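Local coordinates for protein sulfotransferase (Alicyclobacillus acidocaldarius subsp. acidocaldarius, PDB 3RNL) that probably transfers sulfuryl groups to acceptor molecules, and carries bound magnesium in the crystal, at residues Ala7-Phe12 / Asp71-Leu76; Lys40-Phe45 / Tyr65-Glu70; Phe124-His129 / Glu156-Tyr161; Glu142-Glu147 / Tyr160-Gly165. All blocks are in the same frame, centred on the assembly; numbering follows the deposited sequence. Where two conformers were deposited one is given.

Overall arrangement
The chain enters through 7-12, which leads into the central strand 11-13 of a parallel sheet. It then runs through the edge strand 34-35 into the loop 40-45. Contact 2 pairs this loop with 65-70, which leads into helix 70-75. Contact 1 joins that helix back to 7-12, so contact 2 is nested inside its loop, and the two touch. Contacts 3 and 4 come in series after them. Segment 142-147 lies within the loop that contact 3 closes, and both contacts end on the same stretch, so their loops overlap. They share Tyr160 and Tyr161 and tie helices 119-132 and 140-145 to the loop after helix 147-152. Contacts 1 and 3 lie on opposite sides of the chain's centre.

Contact 1: Ala7-Phe12 / Asp71-Leu76; sequences ARPNFF and DAYMRL
Tyr73 reaches from helix 70-75 toward Phe12 and Pro9, and this is the tightly packed part of the contact. Its CG stands anti to the backbone N (chi1 -178°), which starts the side chain from the helix toward Phe12. The hydroxyl OH arrives at the edge of the Phe12 ring, near its plane, with Tyr73 OH 3.4 Å from Phe12 CE1. Pro9 CG lies 4.0 Å from Tyr73 OH. All three residues are buried. The polar end of Tyr73 is not left to these carbon partners: OH is hydrogen-bonded to Glu88 on strand 85-89. Phe77 meets the Tyr73 ring edge-to-face, and Phe45 also packs on it.

The other side is partly exposed and holds a water. Met74, present as selenomethionine, bends at both chi2 and chi3. Its methyl CE comes 3.2 Å from Ala7 O and 3.8 Å from Arg8 CB. The water joins the two backbones there. It donates to Ala7 O at 2.8 Å and to Met74 O at 2.8 Å. Arg8 turns its guanidinium back on its own segment, where NH1 bonds Pro9 O.

The contact places helix 70-75 on the lead-in to strand 11-13, the central strand of the parallel sheet, without a direct hydrogen bond between the segments. The chemistry implies two kinds of attachment: an aromatic hydroxyl anchored through the strand residue Glu88 on the buried side, and a bridging water on the partly exposed one.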
# COMPACT_ATOMS: atom_id res chain seq x y z
N ALA A 7 17.92 -4.12 -16.29
CA ALA A 7 16.78 -3.36 -15.76
C ALA A 7 16.49 -3.70 -14.31
O ALA A 7 16.44 -4.86 -13.92
CB ALA A 7 15.55 -3.60 -16.61
N ARG A 8 16.30 -2.66 -13.49
CA ARG A 8 15.96 -2.86 -12.09
C ARG A 8 15.08 -1.72 -11.59
O ARG A 8 15.09 -0.62 -12.18
CB ARG A 8 17.22 -3.04 -11.25
CG ARG A 8 18.29 -2.02 -11.53
CD ARG A 8 17.95 -0.72 -10.84
NE ARG A 8 19.09 -0.17 -10.11
CZ ARG A 8 18.97 0.73 -9.14
NH1 ARG A 8 17.77 1.16 -8.79
NH2 ARG A 8 20.06 1.18 -8.52
N PRO A 9 14.30 -1.97 -10.54
CA PRO A 9 13.39 -0.94 -10.02
C PRO A 9 14.14 0.17 -9.30
O PRO A 9 15.16 -0.07 -8.64
CB PRO A 9 12.50 -1.71 -9.05
CG PRO A 9 13.38 -2.84 -8.58
CD PRO A 9 14.21 -3.23 -9.78
N ASN A 10 13.77 1.41 -9.59
CA ASN A 10 14.17 2.54 -8.76
C ASN A 10 13.10 3.22 -7.90
O ASN A 10 13.38 4.27 -7.30
CB ASN A 10 15.03 3.51 -9.53
CG ASN A 10 14.33 4.05 -10.74
OD1 ASN A 10 13.11 4.04 -10.80
ND2 ASN A 10 15.10 4.51 -11.72
N PHE A 11 11.87 2.73 -7.94
CA PHE A 11 10.85 3.21 -7.01
C PHE A 11 9.88 2.09 -6.67
O PHE A 11 9.79 1.09 -7.40
CB PHE A 11 10.13 4.48 -7.53
CG PHE A 11 9.10 4.24 -8.62
CD1 PHE A 11 7.75 4.12 -8.30
CD2 PHE A 11 9.48 4.23 -9.96
CE1 PHE A 11 6.78 3.92 -9.30
CE2 PHE A 11 8.53 4.04 -10.97
CZ PHE A 11 7.17 3.89 -10.64
N PHE A 12 9.19 2.23 -5.54
CA PHE A 12 8.24 1.21 -5.13
C PHE A 12 7.00 1.88 -4.64
O PHE A 12 7.07 2.90 -3.97
CB PHE A 12 8.83 0.36 -3.99
CG PHE A 12 10.10 -0.35 -4.38
CD1 PHE A 12 10.04 -1.58 -5.00
CD2 PHE A 12 11.34 0.20 -4.11
CE1 PHE A 12 11.20 -2.23 -5.38
CE2 PHE A 12 12.51 -0.46 -4.47
CZ PHE A 12 12.44 -1.68 -5.11
N ASP A 71 16.02 -14.22 -8.89
CA ASP A 71 16.11 -14.26 -10.34
C ASP A 71 14.74 -14.01 -10.98
O ASP A 71 14.62 -13.26 -11.95
CB ASP A 71 16.67 -15.59 -10.84
CG ASP A 71 18.14 -15.79 -10.46
OD1 ASP A 71 18.83 -14.78 -10.20
OD2 ASP A 71 18.60 -16.95 -10.44
N ALA A 72 13.71 -14.65 -10.42
CA ALA A 72 12.34 -14.47 -10.92
C ALA A 72 11.91 -13.03 -10.70
O ALA A 72 11.24 -12.42 -11.54
CB ALA A 72 11.39 -15.42 -10.23
N TYR A 73 12.31 -12.46 -9.56
CA TYR A 73 11.95 -11.07 -9.31
C TYR A 73 12.58 -10.15 -10.36
O TYR A 73 11.92 -9.27 -10.91
CB TYR A 73 12.35 -10.64 -7.89
CG TYR A 73 11.94 -9.22 -7.58
CD1 TYR A 73 10.61 -8.90 -7.36
CD2 TYR A 73 12.88 -8.21 -7.54
CE1 TYR A 73 10.23 -7.58 -7.10
CE2 TYR A 73 12.51 -6.90 -7.27
CZ TYR A 73 11.19 -6.60 -7.05
OH TYR A 73 10.82 -5.29 -6.80
N MSE A 74 13.86 -10.35 -10.63
CA MSE A 74 14.54 -9.49 -11.60
C MSE A 74 13.92 -9.61 -12.99
O MSE A 74 13.89 -8.64 -13.75
CB MSE A 74 16.04 -9.78 -11.63
CG MSE A 74 16.74 -9.45 -10.30
SE MSE A 74 16.42 -7.59 -9.76
CE MSE A 74 16.96 -6.79 -11.42
N ARG A 75 13.39 -10.80 -13.33
CA ARG A 75 12.76 -10.99 -14.64
C ARG A 75 11.47 -10.19 -14.82
O ARG A 75 11.00 -10.02 -15.94
CB ARG A 75 12.53 -12.48 -14.95
CG ARG A 75 13.83 -13.25 -15.27
CD ARG A 75 13.55 -14.65 -15.83
NE ARG A 75 12.68 -15.45 -14.97
CZ ARG A 75 13.11 -16.30 -14.03
NH1 ARG A 75 14.41 -16.48 -13.83
NH2 ARG A 75 12.22 -16.98 -13.30
N LEU A 76 10.90 -9.68 -13.73
CA LEU A 76 9.71 -8.83 -13.84
C LEU A 76 10.01 -7.59 -14.67
O LEU A 76 9.10 -6.95 -15.21
CB LEU A 76 9.25 -8.37 -12.46
CG LEU A 76 8.67 -9.46 -11.58
CD1 LEU A 76 8.14 -8.84 -10.28
CD2 LEU A 76 7.57 -10.23 -12.32
O HOH W 1 15.83 -7.25 -15.19

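Contact 2: Lys40-Phe45 / Tyr65-Glu70; sequences KEAHFF and YTIRDE
Ala42 O accepts Ile67 N at 2.9 Å, and the bond is nearly straight (164° at the hydrogen). The donor lies in the carbonyl plane, on a lone pair. This bond joins two irregular loops flanking the parallel sheet of a P-loop-like sulfotransferase fold. The second loop ends at Asp69, the N-cap of helix 70-75; Asp69 OD2 accepts the backbone N of Ala72.

Thr66 and Ile67 pack around the bond. Thr66 CB lies 3.4 Å from Ala42 O, while its OG1 is bonded to Met62 O. Ala42 CB meets Ile67 CB at 4.1 Å. On the first loop, His43 ND1 donates to Glu41 O from above that carbonyl's plane.

Phe44 makes the broadest contact. Its CG is anti to the backbone N (chi1 176°), and the ring extends to the start of the helix. Phe44 CE1 comes 3.7 Å from Glu70 CA, and Phe44 CZ lies 4.0 Å from Glu70 CB. The ring also stacks on Tyr73. An alanine in place of Phe44 would probably open a gap beside Glu70 and leave the Tyr73 ring without its stacking partner.

Ile67 O is buried without a conventional hydrogen-bond partner. It sits at the edge of the Phe44 ring, 3.5 Å from Phe44 CD1, and receives a CA-H...O contact from Phe44 CA at 3.4 Å.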
# COMPACT_ATOMS: atom_id res chain seq x y z
N LYS A 40 1.56 -7.43 -9.94
CA LYS A 40 1.36 -6.74 -8.67
C LYS A 40 1.43 -7.76 -7.54
O LYS A 40 1.19 -8.96 -7.76
CB LYS A 40 -0.02 -6.07 -8.63
CG LYS A 40 -0.48 -5.47 -9.95
CD LYS A 40 0.50 -4.40 -10.44
CE LYS A 40 0.01 -3.77 -11.74
NZ LYS A 40 1.08 -3.01 -12.43
N GLU A 41 1.75 -7.28 -6.34
CA GLU A 41 1.75 -8.09 -5.13
C GLU A 41 2.82 -9.18 -5.13
O GLU A 41 2.67 -10.20 -4.43
CB GLU A 41 0.38 -8.76 -4.92
CG GLU A 41 -0.80 -7.80 -4.92
CD GLU A 41 -0.78 -6.89 -3.72
OE1 GLU A 41 -0.07 -5.87 -3.77
OE2 GLU A 41 -1.44 -7.21 -2.71
N ALA A 42 3.91 -8.97 -5.85
CA ALA A 42 5.03 -9.91 -5.75
C ALA A 42 5.51 -10.08 -4.31
O ALA A 42 5.86 -11.18 -3.88
CB ALA A 42 6.20 -9.46 -6.66
N HIS A 43 5.54 -8.96 -3.57
CA HIS A 43 5.96 -8.94 -2.16
C HIS A 43 7.36 -9.50 -1.90
O HIS A 43 7.66 -9.96 -0.79
CB HIS A 43 4.92 -9.61 -1.24
CG HIS A 43 3.71 -8.76 -1.02
ND1 HIS A 43 2.58 -8.87 -1.81
CD2 HIS A 43 3.47 -7.73 -0.17
CE1 HIS A 43 1.69 -7.97 -1.42
NE2 HIS A 43 2.20 -7.28 -0.42
N PHE A 44 8.22 -9.43 -2.90
CA PHE A 44 9.57 -9.98 -2.77
C PHE A 44 10.31 -9.48 -1.52
O PHE A 44 10.95 -10.27 -0.79
CB PHE A 44 10.38 -9.68 -4.04
CG PHE A 44 11.81 -10.12 -3.97
CD1 PHE A 44 12.15 -11.47 -4.05
CD2 PHE A 44 12.82 -9.19 -3.82
CE1 PHE A 44 13.47 -11.88 -3.97
CE2 PHE A 44 14.15 -9.58 -3.75
CZ PHE A 44 14.47 -10.94 -3.83
N PHE A 45 10.25 -8.18 -1.27
CA PHE A 45 11.00 -7.60 -0.14
C PHE A 45 10.37 -7.86 1.22
O PHE A 45 10.95 -7.52 2.25
CB PHE A 45 11.26 -6.11 -0.38
CG PHE A 45 12.23 -5.86 -1.51
CD1 PHE A 45 13.57 -6.13 -1.33
CD2 PHE A 45 11.78 -5.41 -2.74
CE1 PHE A 45 14.49 -5.92 -2.37
CE2 PHE A 45 12.68 -5.22 -3.79
CZ PHE A 45 14.04 -5.48 -3.59
N TYR A 65 1.18 -16.77 -5.39
CA TYR A 65 1.48 -15.81 -6.47
C TYR A 65 2.60 -14.85 -6.12
O TYR A 65 3.04 -14.08 -6.96
CB TYR A 65 0.25 -14.98 -6.88
CG TYR A 65 -1.02 -15.77 -7.09
CD1 TYR A 65 -0.99 -17.12 -7.40
CD2 TYR A 65 -2.26 -15.15 -6.96
CE1 TYR A 65 -2.18 -17.85 -7.57
CE2 TYR A 65 -3.43 -15.85 -7.13
CZ TYR A 65 -3.39 -17.19 -7.43
OH TYR A 65 -4.58 -17.86 -7.58
N THR A 66 3.07 -14.90 -4.88
CA THR A 66 4.17 -14.05 -4.46
C THR A 66 5.47 -14.61 -5.05
O THR A 66 5.57 -15.81 -5.35
CB THR A 66 4.25 -13.96 -2.92
OG1 THR A 66 4.04 -15.26 -2.35
CG2 THR A 66 3.15 -13.04 -2.37
N ILE A 67 6.45 -13.72 -5.23
CA ILE A 67 7.71 -14.08 -5.86
C ILE A 67 8.80 -14.06 -4.81
O ILE A 67 9.04 -13.04 -4.18
CB ILE A 67 8.03 -13.14 -7.02
CG1 ILE A 67 6.97 -13.34 -8.12
CG2 ILE A 67 9.44 -13.45 -7.58
CD1 ILE A 67 7.16 -12.48 -9.34
N ARG A 68 9.34 -15.24 -4.52
CA ARG A 68 10.37 -15.39 -3.51
C ARG A 68 11.80 -15.55 -3.99
O ARG A 68 12.73 -15.49 -3.19
CB ARG A 68 9.98 -16.57 -2.62
CG ARG A 68 8.54 -16.42 -2.14
CD ARG A 68 7.99 -17.67 -1.48
NE ARG A 68 6.59 -17.45 -1.13
CZ ARG A 68 6.09 -17.50 0.10
NH1 ARG A 68 6.86 -17.81 1.13
NH2 ARG A 68 4.79 -17.26 0.28
N ASP A 69 11.97 -15.70 -5.30
CA ASP A 69 13.27 -15.99 -5.88
C ASP A 69 13.80 -14.73 -6.53
O ASP A 69 13.10 -14.07 -7.29
CB ASP A 69 13.13 -17.10 -6.93
CG ASP A 69 14.41 -17.32 -7.72
OD1 ASP A 69 15.39 -17.85 -7.15
OD2 ASP A 69 14.44 -16.98 -8.93
N GLU A 70 15.05 -14.39 -6.23
CA GLU A 70 15.62 -13.15 -6.72
C GLU A 70 15.68 -13.10 -8.25
O GLU A 70 15.45 -12.06 -8.84
CB GLU A 70 17.01 -12.94 -6.13
CG GLU A 70 17.70 -11.67 -6.57
CD GLU A 70 19.06 -11.52 -5.92
OE1 GLU A 70 19.49 -12.45 -5.20
OE2 GLU A 70 19.71 -10.47 -6.13

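Contact 3: Phe124-His129 / Glu156-Tyr161; sequences FSAYMH and EPLWYY
Leu158 and Tyr161 set two bumps against helix 119-132. The small Ala126 methyl is a low point of the helix surface, and both bumps meet it. Ala126 CB points at the loop and meets Leu158 CD1 at 3.7 Å. Tyr161 CE1 approaches Ala126 CB at 4.1 Å, so that the methyl lies at the edge of the tyrosine ring. The two branches of Leu158 divide the work. While CD1 fits against Ala126, CD2 sits over the centre of the His129 ring. This CH-pi contact places CD2 3.8 Å from the ring centroid, only 9° off the normal. His129 ND1 is hydrogen-bonded to Lys18.

Tyr161 crosses Tyr127 obliquely. Tyr161 CE1 lies 3.8 Å from Tyr127 CB, and Tyr161 OH reaches the edge of the Tyr127 ring, 3.5 Å from CD1. The same OH is hydrogen-bonded to Ser143 OG of helix 140-145. An alanine in place of Tyr161 would probably open a gap beside Ala126 and Tyr127 and leave Ser143 OG without the tyrosine hydroxyl.

On the loop, Glu156 OE2 accepts Leu158 N. The contact holds the short 3-10 turn 157-159 on helix 119-132. Tyr161 also touches Leu144 of helix 140-145 and Glu147 of helix 147-152, so it packs among three helices.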
# COMPACT_ATOMS: atom_id res chain seq x y z
N PHE A 124 -13.21 -0.85 6.16
CA PHE A 124 -14.48 -1.27 5.56
C PHE A 124 -14.26 -1.71 4.11
O PHE A 124 -14.93 -2.63 3.63
CB PHE A 124 -15.51 -0.15 5.64
CG PHE A 124 -16.92 -0.62 5.41
CD1 PHE A 124 -17.49 -1.57 6.25
CD2 PHE A 124 -17.68 -0.09 4.38
CE1 PHE A 124 -18.79 -2.00 6.05
CE2 PHE A 124 -18.99 -0.51 4.18
CZ PHE A 124 -19.54 -1.47 5.00
N SER A 125 -13.34 -1.04 3.42
CA SER A 125 -13.02 -1.42 2.05
C SER A 125 -12.43 -2.83 1.97
O SER A 125 -12.75 -3.60 1.06
CB SER A 125 -12.04 -0.42 1.43
OG SER A 125 -11.76 -0.76 0.09
N ALA A 126 -11.56 -3.17 2.92
CA ALA A 126 -10.99 -4.52 2.97
C ALA A 126 -12.10 -5.54 3.21
O ALA A 126 -12.14 -6.59 2.58
CB ALA A 126 -9.93 -4.62 4.05
N TYR A 127 -13.00 -5.21 4.13
CA TYR A 127 -14.15 -6.07 4.42
C TYR A 127 -14.98 -6.32 3.15
O TYR A 127 -15.28 -7.46 2.81
CB TYR A 127 -15.03 -5.45 5.51
CG TYR A 127 -16.34 -6.18 5.68
CD1 TYR A 127 -16.39 -7.44 6.26
CD2 TYR A 127 -17.53 -5.60 5.25
CE1 TYR A 127 -17.61 -8.12 6.41
CE2 TYR A 127 -18.75 -6.27 5.40
CZ TYR A 127 -18.78 -7.52 5.98
OH TYR A 127 -19.98 -8.19 6.11
N MSE A 128 -15.34 -5.24 2.47
CA MSE A 128 -16.15 -5.35 1.25
C MSE A 128 -15.46 -6.21 0.20
O MSE A 128 -16.12 -6.97 -0.52
CB MSE A 128 -16.49 -3.97 0.69
CG MSE A 128 -17.43 -3.18 1.58
SE MSE A 128 -18.11 -1.55 0.72
CE MSE A 128 -16.54 -0.42 0.97
N HIS A 129 -14.14 -6.08 0.12
CA HIS A 129 -13.34 -6.87 -0.82
C HIS A 129 -13.46 -8.36 -0.49
O HIS A 129 -13.72 -9.18 -1.37
CB HIS A 129 -11.88 -6.41 -0.75
CG HIS A 129 -10.93 -7.19 -1.60
ND1 HIS A 129 -9.84 -6.61 -2.23
CD2 HIS A 129 -10.86 -8.52 -1.90
CE1 HIS A 129 -9.17 -7.53 -2.89
NE2 HIS A 129 -9.76 -8.70 -2.71
N GLU A 156 -3.91 -13.94 6.00
CA GLU A 156 -3.20 -12.86 5.32
C GLU A 156 -3.66 -11.48 5.81
O GLU A 156 -4.74 -11.34 6.42
CB GLU A 156 -3.35 -12.98 3.81
CG GLU A 156 -4.70 -12.59 3.29
CD GLU A 156 -4.58 -11.71 2.05
OE1 GLU A 156 -5.15 -12.09 1.01
OE2 GLU A 156 -3.92 -10.64 2.15
N PRO A 157 -2.83 -10.45 5.61
CA PRO A 157 -3.10 -9.14 6.23
C PRO A 157 -4.33 -8.41 5.69
O PRO A 157 -4.74 -7.45 6.33
CB PRO A 157 -1.82 -8.32 5.98
CG PRO A 157 -0.81 -9.29 5.47
CD PRO A 157 -1.53 -10.49 4.93
N LEU A 158 -4.90 -8.83 4.57
CA LEU A 158 -6.15 -8.20 4.12
C LEU A 158 -7.20 -8.30 5.23
O LEU A 158 -8.06 -7.42 5.36
CB LEU A 158 -6.67 -8.85 2.83
CG LEU A 158 -7.89 -8.17 2.18
CD1 LEU A 158 -7.67 -6.67 1.95
CD2 LEU A 158 -8.23 -8.87 0.86
N TRP A 159 -7.11 -9.35 6.03
CA TRP A 159 -8.04 -9.54 7.13
C TRP A 159 -7.74 -8.66 8.34
O TRP A 159 -8.56 -8.61 9.27
CB TRP A 159 -8.04 -11.00 7.60
CG TRP A 159 -8.39 -12.04 6.58
CD1 TRP A 159 -7.53 -12.69 5.74
CD2 TRP A 159 -9.69 -12.61 6.35
NE1 TRP A 159 -8.21 -13.62 4.98
CE2 TRP A 159 -9.54 -13.58 5.33
CE3 TRP A 159 -10.96 -12.39 6.89
CZ2 TRP A 159 -10.61 -14.33 4.84
CZ3 TRP A 159 -12.03 -13.15 6.41
CH2 TRP A 159 -11.85 -14.10 5.39
N TYR A 160 -6.60 -7.96 8.38
CA TYR A 160 -6.32 -7.33 9.66
C TYR A 160 -6.79 -5.89 9.52
O TYR A 160 -6.00 -4.98 9.22
CB TYR A 160 -4.80 -7.27 9.88
CG TYR A 160 -4.01 -8.58 9.85
CD1 TYR A 160 -4.64 -9.82 9.80
CD2 TYR A 160 -2.62 -8.55 9.87
CE1 TYR A 160 -3.88 -11.00 9.76
CE2 TYR A 160 -1.87 -9.71 9.83
CZ TYR A 160 -2.49 -10.93 9.77
OH TYR A 160 -1.71 -12.07 9.73
N TYR A 161 -8.00 -5.64 9.98
CA TYR A 161 -8.66 -4.39 9.70
C TYR A 161 -7.95 -3.28 10.45
O TYR A 161 -7.67 -2.22 9.88
CB TYR A 161 -10.11 -4.46 10.16
CG TYR A 161 -10.90 -5.46 9.38
CD1 TYR A 161 -11.05 -5.34 8.01
CD2 TYR A 161 -11.53 -6.53 10.02
CE1 TYR A 161 -11.77 -6.28 7.28
CE2 TYR A 161 -12.25 -7.46 9.31
CZ TYR A 161 -12.38 -7.32 7.94
OH TYR A 161 -13.12 -8.26 7.24

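Contact 4: Glu142-Glu147 / Tyr160-Gly165; sequences ESLAKE and YYRAVG
Glu147 grips the backbone of the loop with both carboxylate oxygens. Its OE1 accepts Arg162 N at 2.8 Å, with 169° at the hydrogen, and is met on the syn side. OE2 uses its syn lone pair for Ala163 N at 2.9 Å. The side chain is extended: CG is anti to the backbone N (chi1 179°) and CD continues the line (chi2 175°). This extended chain carries the carboxylate to the N-H groups of Arg162 and Ala163. Tyr161 N is also close, 3.2 Å from Glu147 OE1.

A water adds to the supply of donors. It gives one bond to Glu147 OE1 at 2.6 Å and another to Leu144 O at 2.7 Å, and accepts Arg162 NH1 at 2.8 Å. The arginine is thus linked to the carboxylate through water. Its positive charge would probably help stabilise the anionic form of Glu147. The guanidinium also makes a cation-pi contact with Phe282 of helix 273-294.

At the other end, Tyr161 OH donates to Ser143 OG at 2.7 Å. That serine oxygen is further bonded to Glu136 and Arg150, so three groups hold it. Leu144 CD2 packs 3.7 Å from Tyr161 CB.

The contact fastens the loop before helix 167-178 to the start of helix 147-152, close behind helix 140-145. Residues 161-164 have helical backbone angles without the regular helical bonds. A distant carboxylate taking successive N-H groups at the start of such a turn resembles side-chain capping of a helix N terminus.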
# COMPACT_ATOMS: atom_id res chain seq x y z
N GLU A 142 -18.90 -8.64 13.21
CA GLU A 142 -18.34 -9.94 13.58
C GLU A 142 -16.94 -10.14 13.03
O GLU A 142 -16.08 -10.72 13.69
CB GLU A 142 -19.24 -11.07 13.06
CG GLU A 142 -20.61 -11.14 13.69
CD GLU A 142 -21.51 -12.17 13.02
OE1 GLU A 142 -21.95 -11.93 11.88
OE2 GLU A 142 -21.74 -13.23 13.64
N SER A 143 -16.72 -9.67 11.81
CA SER A 143 -15.42 -9.82 11.14
C SER A 143 -14.34 -9.03 11.91
O SER A 143 -13.22 -9.51 12.10
CB SER A 143 -15.51 -9.36 9.68
OG SER A 143 -14.44 -9.88 8.88
N LEU A 144 -14.69 -7.84 12.37
CA LEU A 144 -13.78 -7.03 13.18
C LEU A 144 -13.38 -7.77 14.44
O LEU A 144 -12.21 -7.73 14.86
CB LEU A 144 -14.45 -5.71 13.59
CG LEU A 144 -14.42 -4.56 12.59
CD1 LEU A 144 -15.40 -3.48 13.05
CD2 LEU A 144 -12.99 -4.00 12.45
N ALA A 145 -14.35 -8.41 15.07
CA ALA A 145 -14.13 -9.07 16.35
C ALA A 145 -13.20 -10.27 16.23
O ALA A 145 -12.61 -10.70 17.23
CB ALA A 145 -15.47 -9.47 16.97
N LYS A 146 -13.08 -10.82 15.03
CA LYS A 146 -12.21 -11.97 14.81
C LYS A 146 -10.75 -11.62 14.49
O LYS A 146 -9.93 -12.52 14.31
CB LYS A 146 -12.75 -12.86 13.67
CG LYS A 146 -13.99 -13.64 14.07
CD LYS A 146 -14.27 -14.77 13.11
CE LYS A 146 -15.36 -15.69 13.65
NZ LYS A 146 -14.97 -16.32 14.94
N GLU A 147 -10.43 -10.33 14.42
CA GLU A 147 -9.09 -9.97 13.92
C GLU A 147 -7.94 -10.57 14.74
O GLU A 147 -7.01 -11.14 14.18
CB GLU A 147 -8.92 -8.45 13.82
CG GLU A 147 -7.52 -8.07 13.34
CD GLU A 147 -7.37 -6.57 13.12
OE1 GLU A 147 -8.40 -5.87 13.13
OE2 GLU A 147 -6.22 -6.12 12.92
N TYR A 160 -6.60 -7.96 8.38
CA TYR A 160 -6.32 -7.33 9.66
C TYR A 160 -6.79 -5.89 9.52
O TYR A 160 -6.00 -4.98 9.22
CB TYR A 160 -4.80 -7.27 9.88
CG TYR A 160 -4.01 -8.58 9.85
CD1 TYR A 160 -4.64 -9.82 9.80
CD2 TYR A 160 -2.62 -8.55 9.87
CE1 TYR A 160 -3.88 -11.00 9.76
CE2 TYR A 160 -1.87 -9.71 9.83
CZ TYR A 160 -2.49 -10.93 9.77
OH TYR A 160 -1.71 -12.07 9.73
N TYR A 161 -8.00 -5.64 9.98
CA TYR A 161 -8.66 -4.39 9.70
C TYR A 161 -7.95 -3.28 10.45
O TYR A 161 -7.67 -2.22 9.88
CB TYR A 161 -10.11 -4.46 10.16
CG TYR A 161 -10.90 -5.46 9.38
CD1 TYR A 161 -11.05 -5.34 8.01
CD2 TYR A 161 -11.53 -6.53 10.02
CE1 TYR A 161 -11.77 -6.28 7.28
CE2 TYR A 161 -12.25 -7.46 9.31
CZ TYR A 161 -12.38 -7.32 7.94
OH TYR A 161 -13.12 -8.26 7.24
N ARG A 162 -7.70 -3.53 11.72
CA ARG A 162 -7.04 -2.54 12.57
C ARG A 162 -5.53 -2.48 12.34
O ARG A 162 -4.96 -1.40 12.19
CB ARG A 162 -7.33 -2.83 14.06
CG ARG A 162 -8.75 -2.48 14.52
CD ARG A 162 -9.00 -3.00 15.96
NE ARG A 162 -10.00 -2.20 16.67
CZ ARG A 162 -11.29 -2.51 16.75
NH1 ARG A 162 -11.75 -3.61 16.16
NH2 ARG A 162 -12.13 -1.73 17.42
N ALA A 163 -4.86 -3.64 12.31
CA ALA A 163 -3.40 -3.63 12.33
C ALA A 163 -2.84 -2.91 11.10
O ALA A 163 -1.87 -2.15 11.19
CB ALA A 163 -2.84 -5.05 12.41
N VAL A 164 -3.46 -3.14 9.95
CA VAL A 164 -2.96 -2.57 8.70
C VAL A 164 -3.20 -1.05 8.63
O VAL A 164 -2.48 -0.33 7.94
CB VAL A 164 -3.56 -3.33 7.48
CG1 VAL A 164 -3.35 -2.56 6.19
CG2 VAL A 164 -2.92 -4.72 7.41
N GLY A 165 -4.19 -0.58 9.36
CA GLY A 165 -4.51 0.84 9.40
C GLY A 165 -3.73 1.64 10.43
O GLY A 165 -3.89 2.87 10.48
O HOH W 2 -10.49 -5.68 14.66